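Local coordinates for protein pectate lyase 47 (Bacillus sp. TS-47, PDB 1VBL) that probably cleaves pectate by calcium-dependent elimination, as a thermostable, secreted pectate lyase of polysaccharide lyase family 1, at residues K9-W14 / W388-H394; I194-I200 / K235-I241; V294-N298 / Y393-H397; A325-Y329 / I396-V402. Numbering follows the deposited sequence.

Overall arrangement
The N-terminal tail opens contact 1, which closes only when the chain returns at 388-394, so this loop takes in the whole parallel beta-helix. Contact 2 lies wholly within that span and pairs two successive coils near the calcium site. Contacts 3 and 4 open later, on the neighbouring strands 293-303 and 322-332. Both end on the C-terminal run at 393-402. Contact 3 shares Tyr-393 and His-394 with contact 1, and Ile-396 and His-397 with contact 4. Along the chain contact 4 crosses contact 1, and contact 2 is in series with both 3 and 4. Together, contacts 1, 3 and 4 lay the two terminal regions against the outside of the beta-helix.

Contact 1: K9-W14 / W388-H394; sequences KPYDGW and WKPMFYH
Trp-14 lays its indole beside two aromatic rings of segment 388-394. Its CZ2 is 3.6 Å from CZ3 of Trp-388, and its CZ3 is 3.7 Å from CE1 of Phe-392. The Trp-14 five-membered ring and the Trp-388 six-membered ring are nearly parallel, at 22°. They are slid apart, with centroids 5.7 Å apart, and barely overlap. The Phe-392 ring is oblique to Trp-14, at 54°. Chi1 is m for Trp-14 and Phe-392 but p for Trp-388. The three form an aromatic cluster between two irregular segments. Here the N-terminal and C-terminal regions meet on the outside of a parallel beta-helix, the fold of pectate lyases. Arg-271 adds a cation-pi contact to Trp-14.

In the backbone, Lys-9 to Asp-12 make a type I turn. Asp-12 and Phe-392 each centre an inverse gamma turn. CA atoms pair Asp-12 with Tyr-393 (4.9 Å) and Gly-13 with Phe-392 (4.6 Å). Gly-13, at phi 76°, donates from N to Phe-392 O at 2.9 Å. Water 1 bridges Asp-12 OD1 (2.8 Å) and Phe-392 O (3.1 Å). At the far end, Tyr-11 N donates to His-394 NE2 at 3.0 Å. The Tyr-11 edge meets the His-394 face in an offset edge-to-face pair, centroids 5.6 Å apart. Pro-10 CG lies 3.7 Å from His-394 CE1.

Contact 2: I194-I200 / K235-I241; sequences IEGSSHI and KNSSDFI
Both segments leave one strand, turn, and enter the next, side by side and parallel. Glu-195 pairs with Lys-235 (CA-CA 5.1 Å). After a register shift of one, Ser-198 pairs with Asp-239 and Ile-200 with Ile-241. The first ladder has Lys-235 N to Ile-194 O at 2.9 Å and Gly-196 N to Lys-235 O at 3.2 Å. The second has Asp-239 N to Ser-197 O at 2.9 Å and Ile-200 N to Phe-240 O at 3.2 Å. Gly-196 (54/32) and Asn-236 (48/65) start the turns with positive phi. His-199 (56/67) and Phe-240 (56/72) have it again at the next corner.

Between the ladders, Ser-238 OG donates to Lys-235 O at 2.7 Å and accepts a weak bond from Ser-197 N at 3.3 Å. Phe-240 CB sits over the His-199 ring, 4.1 Å from its centroid, a CH-pi contact. Inside, Ile-194 CG2 is 3.9 Å from Ile-241 CD1. Water 2 links Glu-195 OE2 (2.4 Å) to Asn-236 ND2 (2.6 Å). Glu-195 OE1 is hydrogen-bonded to Ser-193 OG.

Such stacking of like turns is characteristic of successive coils of a parallel beta-helix. The Lys-235 side chain comes within about 5 Å of the bound calcium at its nearest atom. Tyr-17 stacks on Phe-240, and Asp-239 forms a salt bridge with Arg-271. Strand 149-153 flanks strand 192-195, with strand 232-235 on its other side.

Contact 3: V294-N298 / Y393-H397; sequences VHIYN and YHVIH
The side-chain amide of Asn-298 pairs with the backbone of His-397. His-397 N donates to Asn-298 OD1 at 2.7 Å, and Asn-298 ND2 donates to His-397 O at 3.0 Å. Asn-298 has chi1 m and backbone angles of 54/34, just past the strand part 294-297 of this segment. Water 3 donates to Tyr-297 OH at 2.7 Å and accepts from His-394 N at 2.8 Å.

Around these bonds the side chains pack. Ile-396 CG1 lies over the Tyr-297 face, 4.2 Å from the ring centroid, a CH-pi contact. Tyr-297, chi1 p, also brings OH to 3.7 Å from Tyr-393 CB. His-295, chi1 t, turns its edge to the Tyr-393 face, with centroids 5.7 Å apart and planes at 62°. Its NE2 is hydrogen-bonded to Gln-326 OE1. The directions CA 295 to 298 and CA 393 to 397 differ by 28°, but His-295 CA and Tyr-393 CA are 9.4 Å apart, so no ladder forms. An irregular C-terminal run thus follows the outside of a beta-helix strand. Side chains and a water hold it there, with the two-bond Asn-298 amide as the direct polar link.

Contact 4: A325-Y329 / I396-V402; sequences AQNNY and IHPTPSV
Gln-326 ends the short strand part of segment 325-329, and its chi1 m side chain brings OE1 to 3.1 Å from Ile-396 CD1. That oxygen is hydrogen-bonded to His-295 NE2. Next, Asn-327 turns the backbone with positive phi (45/54) and faces segment 396-402. Its chi1 is m. ND2 donates to His-397 O at 2.9 Å, nearly straight at 174°, and lies 3.7 Å from Ile-396 CG2. The CA of Asn-327 is 4.6 Å from that of Thr-399. CB of Asn-327 is 3.1 Å from Thr-399 OG1, a hydroxyl hydrogen-bonded to Gly-356 O. The Asn-327 O approaches Val-402 CG2 to 3.6 Å. Asn-328 O then meets Thr-399 CG2 at 3.4 Å. Tyr-329, chi1 t, sets its ring edge at Thr-399 O, with CD1 3.4 Å away, and its CB is 4.2 Å from Val-402 CG1. Its OH is hydrogen-bonded to Asp-360 OD2.

On the other side, Ser-401 N donates to Pro-398 O at 2.9 Å and Val-402 N to Thr-399 O at 3.1 Å, leading into helix 402-409. This C-terminal helix is thereby brought onto the corner of a beta-helix coil. His-397 O also accepts from Asn-298, so two asparagines of adjacent coils share one carbonyl, and carbon-oxygen contacts fill in around it.

Contact 1: K9-W14 / W388-H394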
# COMPACT_ATOMS: atom_id res chain seq x y z
N LYS A 9 -5.71 8.36 -18.31
CA LYS A 9 -6.27 9.54 -18.97
C LYS A 9 -5.24 10.66 -18.91
O LYS A 9 -4.43 10.74 -17.98
CB LYS A 9 -7.57 9.97 -18.30
CG LYS A 9 -8.69 8.94 -18.37
CD LYS A 9 -8.81 8.16 -17.06
CE LYS A 9 -7.52 7.42 -16.72
NZ LYS A 9 -7.56 6.71 -15.44
N PRO A 10 -5.28 11.57 -19.89
CA PRO A 10 -4.35 12.71 -19.97
C PRO A 10 -4.15 13.58 -18.73
O PRO A 10 -3.06 14.13 -18.55
CB PRO A 10 -4.88 13.49 -21.17
CG PRO A 10 -6.33 13.16 -21.20
CD PRO A 10 -6.32 11.68 -20.92
N TYR A 11 -5.17 13.71 -17.89
CA TYR A 11 -5.04 14.53 -16.68
C TYR A 11 -5.37 13.76 -15.41
O TYR A 11 -5.63 14.37 -14.37
CB TYR A 11 -5.97 15.75 -16.76
CG TYR A 11 -5.67 16.70 -17.89
CD1 TYR A 11 -6.14 16.45 -19.18
CD2 TYR A 11 -4.89 17.84 -17.68
CE1 TYR A 11 -5.84 17.31 -20.24
CE2 TYR A 11 -4.59 18.71 -18.73
CZ TYR A 11 -5.06 18.44 -20.01
OH TYR A 11 -4.75 19.28 -21.05
N ASP A 12 -5.36 12.43 -15.48
CA ASP A 12 -5.71 11.65 -14.30
C ASP A 12 -4.59 11.50 -13.26
O ASP A 12 -3.86 10.50 -13.25
CB ASP A 12 -6.23 10.27 -14.70
CG ASP A 12 -6.88 9.54 -13.53
OD1 ASP A 12 -6.97 10.14 -12.44
OD2 ASP A 12 -7.30 8.38 -13.70
N GLY A 13 -4.47 12.50 -12.40
CA GLY A 13 -3.47 12.45 -11.34
C GLY A 13 -2.03 12.72 -11.73
O GLY A 13 -1.70 12.89 -12.90
N TRP A 14 -1.17 12.75 -10.72
CA TRP A 14 0.25 13.00 -10.94
C TRP A 14 0.93 12.08 -11.95
O TRP A 14 1.91 12.47 -12.58
CB TRP A 14 0.99 12.95 -9.60
CG TRP A 14 0.94 14.24 -8.82
CD1 TRP A 14 0.42 14.43 -7.57
CD2 TRP A 14 1.52 15.50 -9.21
NE1 TRP A 14 0.64 15.72 -7.15
CE2 TRP A 14 1.32 16.40 -8.14
CE3 TRP A 14 2.20 15.95 -10.35
CZ2 TRP A 14 1.76 17.72 -8.18
CZ3 TRP A 14 2.65 17.27 -10.39
CH2 TRP A 14 2.42 18.14 -9.31
N TRP A 388 -0.13 24.91 -2.94
CA TRP A 388 -0.07 24.46 -4.32
C TRP A 388 -1.49 24.14 -4.77
O TRP A 388 -2.38 23.93 -3.94
CB TRP A 388 0.82 23.21 -4.46
CG TRP A 388 0.29 21.97 -3.79
CD1 TRP A 388 0.15 21.76 -2.45
CD2 TRP A 388 -0.16 20.77 -4.43
NE1 TRP A 388 -0.35 20.50 -2.21
CE2 TRP A 388 -0.55 19.87 -3.41
CE3 TRP A 388 -0.27 20.36 -5.77
CZ2 TRP A 388 -1.04 18.59 -3.69
CZ3 TRP A 388 -0.75 19.08 -6.05
CH2 TRP A 388 -1.13 18.21 -5.00
N LYS A 389 -1.71 24.12 -6.08
CA LYS A 389 -3.03 23.83 -6.60
C LYS A 389 -2.97 22.64 -7.54
O LYS A 389 -2.30 22.69 -8.58
CB LYS A 389 -3.57 25.06 -7.35
CG LYS A 389 -3.32 26.37 -6.62
CD LYS A 389 -4.58 26.93 -5.98
CE LYS A 389 -5.48 27.57 -7.03
NZ LYS A 389 -6.57 28.36 -6.39
N PRO A 390 -3.65 21.53 -7.18
CA PRO A 390 -3.66 20.33 -8.02
C PRO A 390 -4.25 20.65 -9.39
O PRO A 390 -5.30 21.28 -9.48
CB PRO A 390 -4.56 19.37 -7.24
CG PRO A 390 -4.39 19.82 -5.82
CD PRO A 390 -4.41 21.32 -5.95
N MET A 391 -3.57 20.23 -10.44
CA MET A 391 -4.05 20.50 -11.79
C MET A 391 -4.41 19.20 -12.50
O MET A 391 -5.20 19.19 -13.45
CB MET A 391 -2.99 21.26 -12.58
CG MET A 391 -3.48 22.55 -13.22
SD MET A 391 -4.15 23.73 -12.01
CE MET A 391 -2.65 24.56 -11.47
N PHE A 392 -3.84 18.09 -12.04
CA PHE A 392 -4.08 16.80 -12.66
C PHE A 392 -5.32 16.03 -12.23
O PHE A 392 -5.23 15.09 -11.44
CB PHE A 392 -2.85 15.90 -12.53
CG PHE A 392 -1.68 16.36 -13.33
CD1 PHE A 392 -0.53 16.84 -12.70
CD2 PHE A 392 -1.72 16.35 -14.72
CE1 PHE A 392 0.55 17.30 -13.44
CE2 PHE A 392 -0.64 16.81 -15.47
CZ PHE A 392 0.50 17.29 -14.83
N TYR A 393 -6.46 16.44 -12.76
CA TYR A 393 -7.71 15.75 -12.49
C TYR A 393 -8.72 16.14 -13.55
O TYR A 393 -8.70 17.27 -14.06
CB TYR A 393 -8.26 16.04 -11.09
CG TYR A 393 -8.67 17.47 -10.82
CD1 TYR A 393 -7.75 18.41 -10.33
CD2 TYR A 393 -9.99 17.88 -11.00
CE1 TYR A 393 -8.14 19.71 -10.03
CE2 TYR A 393 -10.39 19.18 -10.70
CZ TYR A 393 -9.46 20.09 -10.21
OH TYR A 393 -9.85 21.37 -9.89
N HIS A 394 -9.59 15.20 -13.91
CA HIS A 394 -10.61 15.47 -14.90
C HIS A 394 -11.88 15.97 -14.23
O HIS A 394 -12.48 16.95 -14.65
CB HIS A 394 -10.92 14.19 -15.70
CG HIS A 394 -9.91 13.89 -16.76
ND1 HIS A 394 -10.19 14.01 -18.10
CD2 HIS A 394 -8.62 13.48 -16.67
CE1 HIS A 394 -9.11 13.69 -18.80
NE2 HIS A 394 -8.15 13.36 -17.96
O HOH W 1 -6.98 12.60 -11.01

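Contact 2: I194-I200 / K235-I241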
# COMPACT_ATOMS: atom_id res chain seq x y z
N ILE A 194 6.47 0.44 -4.29
CA ILE A 194 7.00 1.35 -5.30
C ILE A 194 8.20 2.08 -4.72
O ILE A 194 8.07 2.87 -3.78
CB ILE A 194 5.91 2.36 -5.72
CG1 ILE A 194 4.69 1.59 -6.25
CG2 ILE A 194 6.45 3.32 -6.76
CD1 ILE A 194 3.48 2.47 -6.56
N GLU A 195 9.38 1.80 -5.27
CA GLU A 195 10.62 2.41 -4.78
C GLU A 195 11.44 3.00 -5.92
O GLU A 195 11.76 2.32 -6.89
CB GLU A 195 11.45 1.35 -4.05
CG GLU A 195 10.64 0.47 -3.11
CD GLU A 195 11.44 -0.69 -2.52
OE1 GLU A 195 10.81 -1.61 -1.95
OE2 GLU A 195 12.68 -0.69 -2.62
N GLY A 196 11.77 4.29 -5.80
CA GLY A 196 12.56 4.95 -6.83
C GLY A 196 11.96 4.83 -8.22
O GLY A 196 12.69 4.80 -9.21
N SER A 197 10.63 4.78 -8.30
CA SER A 197 9.97 4.64 -9.59
C SER A 197 8.99 5.77 -9.86
O SER A 197 8.46 6.38 -8.93
CB SER A 197 9.25 3.30 -9.65
OG SER A 197 10.15 2.23 -9.42
N SER A 198 8.73 6.03 -11.14
CA SER A 198 7.80 7.09 -11.50
C SER A 198 6.81 6.66 -12.57
O SER A 198 7.02 5.66 -13.26
CB SER A 198 8.57 8.33 -11.98
OG SER A 198 9.16 8.11 -13.24
N HIS A 199 5.73 7.42 -12.70
CA HIS A 199 4.67 7.15 -13.66
C HIS A 199 4.09 5.75 -13.46
O HIS A 199 4.24 4.87 -14.31
CB HIS A 199 5.17 7.34 -15.09
CG HIS A 199 5.44 8.77 -15.44
ND1 HIS A 199 6.68 9.35 -15.29
CD2 HIS A 199 4.61 9.75 -15.85
CE1 HIS A 199 6.61 10.63 -15.59
NE2 HIS A 199 5.36 10.90 -15.93
N ILE A 200 3.44 5.57 -12.32
CA ILE A 200 2.83 4.30 -11.97
C ILE A 200 1.34 4.51 -11.74
O ILE A 200 0.95 5.42 -11.03
CB ILE A 200 3.44 3.73 -10.68
CG1 ILE A 200 4.97 3.79 -10.73
CG2 ILE A 200 2.95 2.30 -10.46
CD1 ILE A 200 5.61 3.00 -11.85
N LYS A 235 7.99 4.93 -1.73
CA LYS A 235 9.14 5.54 -1.07
C LYS A 235 10.35 5.75 -1.96
O LYS A 235 10.33 5.45 -3.16
CB LYS A 235 9.56 4.68 0.13
CG LYS A 235 10.06 3.29 -0.27
CD LYS A 235 10.46 2.47 0.95
CE LYS A 235 11.01 1.11 0.54
NZ LYS A 235 11.40 0.27 1.71
N ASN A 236 11.40 6.28 -1.35
CA ASN A 236 12.67 6.54 -2.02
C ASN A 236 12.58 7.26 -3.35
O ASN A 236 12.92 6.72 -4.40
CB ASN A 236 13.45 5.23 -2.19
CG ASN A 236 13.81 4.60 -0.86
OD1 ASN A 236 13.93 5.29 0.15
ND2 ASN A 236 14.01 3.29 -0.85
N SER A 237 12.13 8.51 -3.28
CA SER A 237 12.03 9.38 -4.43
C SER A 237 11.11 8.94 -5.56
O SER A 237 11.27 9.38 -6.69
CB SER A 237 13.43 9.66 -4.99
OG SER A 237 14.28 10.12 -3.97
N SER A 238 10.15 8.06 -5.27
CA SER A 238 9.21 7.65 -6.30
C SER A 238 8.46 8.93 -6.65
O SER A 238 8.44 9.87 -5.85
CB SER A 238 8.24 6.59 -5.76
OG SER A 238 8.93 5.38 -5.52
N ASP A 239 7.85 8.99 -7.82
CA ASP A 239 7.18 10.23 -8.21
C ASP A 239 6.14 9.98 -9.29
O ASP A 239 6.23 9.00 -10.03
CB ASP A 239 8.25 11.20 -8.73
CG ASP A 239 7.95 12.65 -8.43
OD1 ASP A 239 6.95 12.94 -7.75
OD2 ASP A 239 8.75 13.51 -8.86
N PHE A 240 5.17 10.88 -9.39
CA PHE A 240 4.13 10.80 -10.41
C PHE A 240 3.38 9.47 -10.38
O PHE A 240 3.53 8.62 -11.27
CB PHE A 240 4.77 11.04 -11.78
CG PHE A 240 5.56 12.31 -11.84
CD1 PHE A 240 6.89 12.31 -12.28
CD2 PHE A 240 5.00 13.51 -11.43
CE1 PHE A 240 7.64 13.48 -12.30
CE2 PHE A 240 5.74 14.70 -11.44
CZ PHE A 240 7.06 14.68 -11.88
N ILE A 241 2.56 9.31 -9.35
CA ILE A 241 1.79 8.10 -9.14
C ILE A 241 0.31 8.40 -8.99
O ILE A 241 -0.06 9.38 -8.35
CB ILE A 241 2.28 7.40 -7.86
CG1 ILE A 241 3.78 7.14 -7.96
CG2 ILE A 241 1.50 6.11 -7.63
CD1 ILE A 241 4.39 6.59 -6.69
O HOH W 2 14.18 1.18 -2.41

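Contact 3: V294-N298 / Y393-H397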
# COMPACT_ATOMS: atom_id res chain seq x y z
N VAL A 294 0.51 15.62 -2.32
CA VAL A 294 -0.39 14.50 -2.49
C VAL A 294 -1.83 14.98 -2.56
O VAL A 294 -2.33 15.64 -1.65
CB VAL A 294 -0.23 13.50 -1.32
CG1 VAL A 294 -1.20 12.35 -1.49
CG2 VAL A 294 1.22 12.97 -1.28
N HIS A 295 -2.49 14.64 -3.66
CA HIS A 295 -3.87 15.02 -3.91
C HIS A 295 -4.77 13.86 -3.49
O HIS A 295 -4.69 12.76 -4.05
CB HIS A 295 -4.08 15.33 -5.39
CG HIS A 295 -5.36 16.04 -5.69
ND1 HIS A 295 -5.87 16.16 -6.97
CD2 HIS A 295 -6.23 16.71 -4.88
CE1 HIS A 295 -6.98 16.87 -6.94
NE2 HIS A 295 -7.22 17.21 -5.68
N ILE A 296 -5.62 14.11 -2.51
CA ILE A 296 -6.53 13.09 -1.98
C ILE A 296 -7.96 13.55 -2.19
O ILE A 296 -8.41 14.49 -1.53
CB ILE A 296 -6.29 12.91 -0.46
CG1 ILE A 296 -4.83 12.55 -0.21
CG2 ILE A 296 -7.24 11.86 0.10
CD1 ILE A 296 -4.48 12.41 1.26
N TYR A 297 -8.68 12.91 -3.11
CA TYR A 297 -10.06 13.33 -3.35
C TYR A 297 -11.04 12.23 -3.69
O TYR A 297 -10.67 11.19 -4.24
CB TYR A 297 -10.08 14.43 -4.43
CG TYR A 297 -9.90 13.96 -5.86
CD1 TYR A 297 -11.00 13.60 -6.64
CD2 TYR A 297 -8.63 13.91 -6.44
CE1 TYR A 297 -10.84 13.22 -7.97
CE2 TYR A 297 -8.46 13.52 -7.77
CZ TYR A 297 -9.57 13.18 -8.53
OH TYR A 297 -9.41 12.80 -9.85
N ASN A 298 -12.31 12.46 -3.36
CA ASN A 298 -13.38 11.52 -3.64
C ASN A 298 -13.14 10.10 -3.12
O ASN A 298 -13.54 9.13 -3.75
CB ASN A 298 -13.62 11.46 -5.15
CG ASN A 298 -14.34 12.69 -5.68
OD1 ASN A 298 -14.42 12.90 -6.89
ND2 ASN A 298 -14.87 13.51 -4.78
N TYR A 393 -6.46 16.44 -12.76
CA TYR A 393 -7.71 15.75 -12.49
C TYR A 393 -8.72 16.14 -13.55
O TYR A 393 -8.70 17.27 -14.06
CB TYR A 393 -8.26 16.04 -11.09
CG TYR A 393 -8.67 17.47 -10.82
CD1 TYR A 393 -7.75 18.41 -10.33
CD2 TYR A 393 -9.99 17.88 -11.00
CE1 TYR A 393 -8.14 19.71 -10.03
CE2 TYR A 393 -10.39 19.18 -10.70
CZ TYR A 393 -9.46 20.09 -10.21
OH TYR A 393 -9.85 21.37 -9.89
N HIS A 394 -9.59 15.20 -13.91
CA HIS A 394 -10.61 15.47 -14.90
C HIS A 394 -11.88 15.97 -14.23
O HIS A 394 -12.48 16.95 -14.65
CB HIS A 394 -10.92 14.19 -15.70
CG HIS A 394 -9.91 13.89 -16.76
ND1 HIS A 394 -10.19 14.01 -18.10
CD2 HIS A 394 -8.62 13.48 -16.67
CE1 HIS A 394 -9.11 13.69 -18.80
NE2 HIS A 394 -8.15 13.36 -17.96
N VAL A 395 -12.28 15.28 -13.16
CA VAL A 395 -13.49 15.64 -12.44
C VAL A 395 -13.43 15.31 -10.96
O VAL A 395 -12.90 14.27 -10.57
CB VAL A 395 -14.72 14.88 -12.99
CG1 VAL A 395 -15.99 15.36 -12.29
CG2 VAL A 395 -14.83 15.05 -14.49
N ILE A 396 -13.97 16.20 -10.14
CA ILE A 396 -14.04 15.96 -8.71
C ILE A 396 -15.54 15.95 -8.42
O ILE A 396 -16.24 16.93 -8.65
CB ILE A 396 -13.37 17.08 -7.89
CG1 ILE A 396 -11.87 17.10 -8.17
CG2 ILE A 396 -13.62 16.85 -6.40
CD1 ILE A 396 -11.12 18.18 -7.43
N HIS A 397 -16.04 14.81 -7.94
CA HIS A 397 -17.46 14.69 -7.64
C HIS A 397 -17.85 15.33 -6.32
O HIS A 397 -17.03 15.45 -5.41
CB HIS A 397 -17.87 13.22 -7.63
CG HIS A 397 -17.52 12.49 -8.88
ND1 HIS A 397 -18.06 12.81 -10.10
CD2 HIS A 397 -16.66 11.47 -9.10
CE1 HIS A 397 -17.55 12.02 -11.03
NE2 HIS A 397 -16.70 11.20 -10.45
O HOH W 3 -10.42 12.94 -12.40

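Contact 4: A325-Y329 / I396-V402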
# COMPACT_ATOMS: atom_id res chain seq x y z
N ALA A 325 -6.57 17.73 0.27
CA ALA A 325 -7.72 16.82 0.33
C ALA A 325 -9.03 17.48 -0.09
O ALA A 325 -9.38 18.56 0.41
CB ALA A 325 -7.85 16.25 1.74
N GLN A 326 -9.77 16.83 -0.98
CA GLN A 326 -11.03 17.36 -1.47
C GLN A 326 -12.16 16.34 -1.54
O GLN A 326 -12.00 15.24 -2.06
CB GLN A 326 -10.88 17.92 -2.88
CG GLN A 326 -10.06 19.18 -3.02
CD GLN A 326 -9.97 19.62 -4.47
OE1 GLN A 326 -9.14 19.14 -5.23
NE2 GLN A 326 -10.86 20.53 -4.87
N ASN A 327 -13.32 16.73 -1.02
CA ASN A 327 -14.52 15.91 -1.09
C ASN A 327 -14.39 14.43 -0.76
O ASN A 327 -14.79 13.57 -1.56
CB ASN A 327 -15.14 16.09 -2.48
CG ASN A 327 -15.46 17.55 -2.79
OD1 ASN A 327 -15.04 18.45 -2.05
ND2 ASN A 327 -16.20 17.79 -3.87
N ASN A 328 -13.84 14.13 0.41
CA ASN A 328 -13.70 12.75 0.85
C ASN A 328 -14.84 12.52 1.83
O ASN A 328 -15.24 13.44 2.54
CB ASN A 328 -12.35 12.53 1.53
CG ASN A 328 -11.19 12.78 0.58
OD1 ASN A 328 -10.59 13.86 0.59
ND2 ASN A 328 -10.89 11.80 -0.25
N TYR A 329 -15.34 11.30 1.87
CA TYR A 329 -16.47 10.94 2.72
C TYR A 329 -16.09 9.89 3.75
O TYR A 329 -15.60 8.81 3.39
CB TYR A 329 -17.60 10.42 1.84
CG TYR A 329 -18.97 10.35 2.48
CD1 TYR A 329 -20.02 11.12 1.98
CD2 TYR A 329 -19.22 9.50 3.56
CE1 TYR A 329 -21.29 11.03 2.53
CE2 TYR A 329 -20.50 9.41 4.12
CZ TYR A 329 -21.53 10.18 3.59
OH TYR A 329 -22.80 10.10 4.13
N ILE A 396 -13.97 16.20 -10.14
CA ILE A 396 -14.04 15.96 -8.71
C ILE A 396 -15.54 15.95 -8.42
O ILE A 396 -16.24 16.93 -8.65
CB ILE A 396 -13.37 17.08 -7.89
CG1 ILE A 396 -11.87 17.10 -8.17
CG2 ILE A 396 -13.62 16.85 -6.40
CD1 ILE A 396 -11.12 18.18 -7.43
N HIS A 397 -16.04 14.81 -7.94
CA HIS A 397 -17.46 14.69 -7.64
C HIS A 397 -17.85 15.33 -6.32
O HIS A 397 -17.03 15.45 -5.41
CB HIS A 397 -17.87 13.22 -7.63
CG HIS A 397 -17.52 12.49 -8.88
ND1 HIS A 397 -18.06 12.81 -10.10
CD2 HIS A 397 -16.66 11.47 -9.10
CE1 HIS A 397 -17.55 12.02 -11.03
NE2 HIS A 397 -16.70 11.20 -10.45
N PRO A 398 -19.12 15.75 -6.21
CA PRO A 398 -19.62 16.36 -4.98
C PRO A 398 -19.58 15.29 -3.90
O PRO A 398 -19.97 14.15 -4.14
CB PRO A 398 -21.05 16.78 -5.35
CG PRO A 398 -21.43 15.79 -6.42
CD PRO A 398 -20.17 15.70 -7.24
N THR A 399 -19.11 15.65 -2.72
CA THR A 399 -18.96 14.69 -1.63
C THR A 399 -20.11 13.74 -1.34
O THR A 399 -19.89 12.54 -1.10
CB THR A 399 -18.57 15.41 -0.33
OG1 THR A 399 -17.64 16.46 -0.62
CG2 THR A 399 -17.91 14.42 0.65
N PRO A 400 -21.36 14.22 -1.35
CA PRO A 400 -22.42 13.25 -1.05
C PRO A 400 -22.61 12.12 -2.07
O PRO A 400 -23.21 11.09 -1.76
CB PRO A 400 -23.67 14.12 -0.87
CG PRO A 400 -23.35 15.38 -1.60
CD PRO A 400 -21.88 15.60 -1.37
N SER A 401 -22.07 12.29 -3.27
CA SER A 401 -22.18 11.26 -4.31
C SER A 401 -21.06 10.21 -4.21
O SER A 401 -21.14 9.15 -4.84
CB SER A 401 -22.13 11.91 -5.69
OG SER A 401 -23.17 12.85 -5.85
N VAL A 402 -20.03 10.50 -3.42
CA VAL A 402 -18.88 9.61 -3.29
C VAL A 402 -19.14 8.17 -2.82
O VAL A 402 -18.69 7.23 -3.47
CB VAL A 402 -17.79 10.26 -2.40
CG1 VAL A 402 -16.69 9.25 -2.08
CG2 VAL A 402 -17.19 11.47 -3.12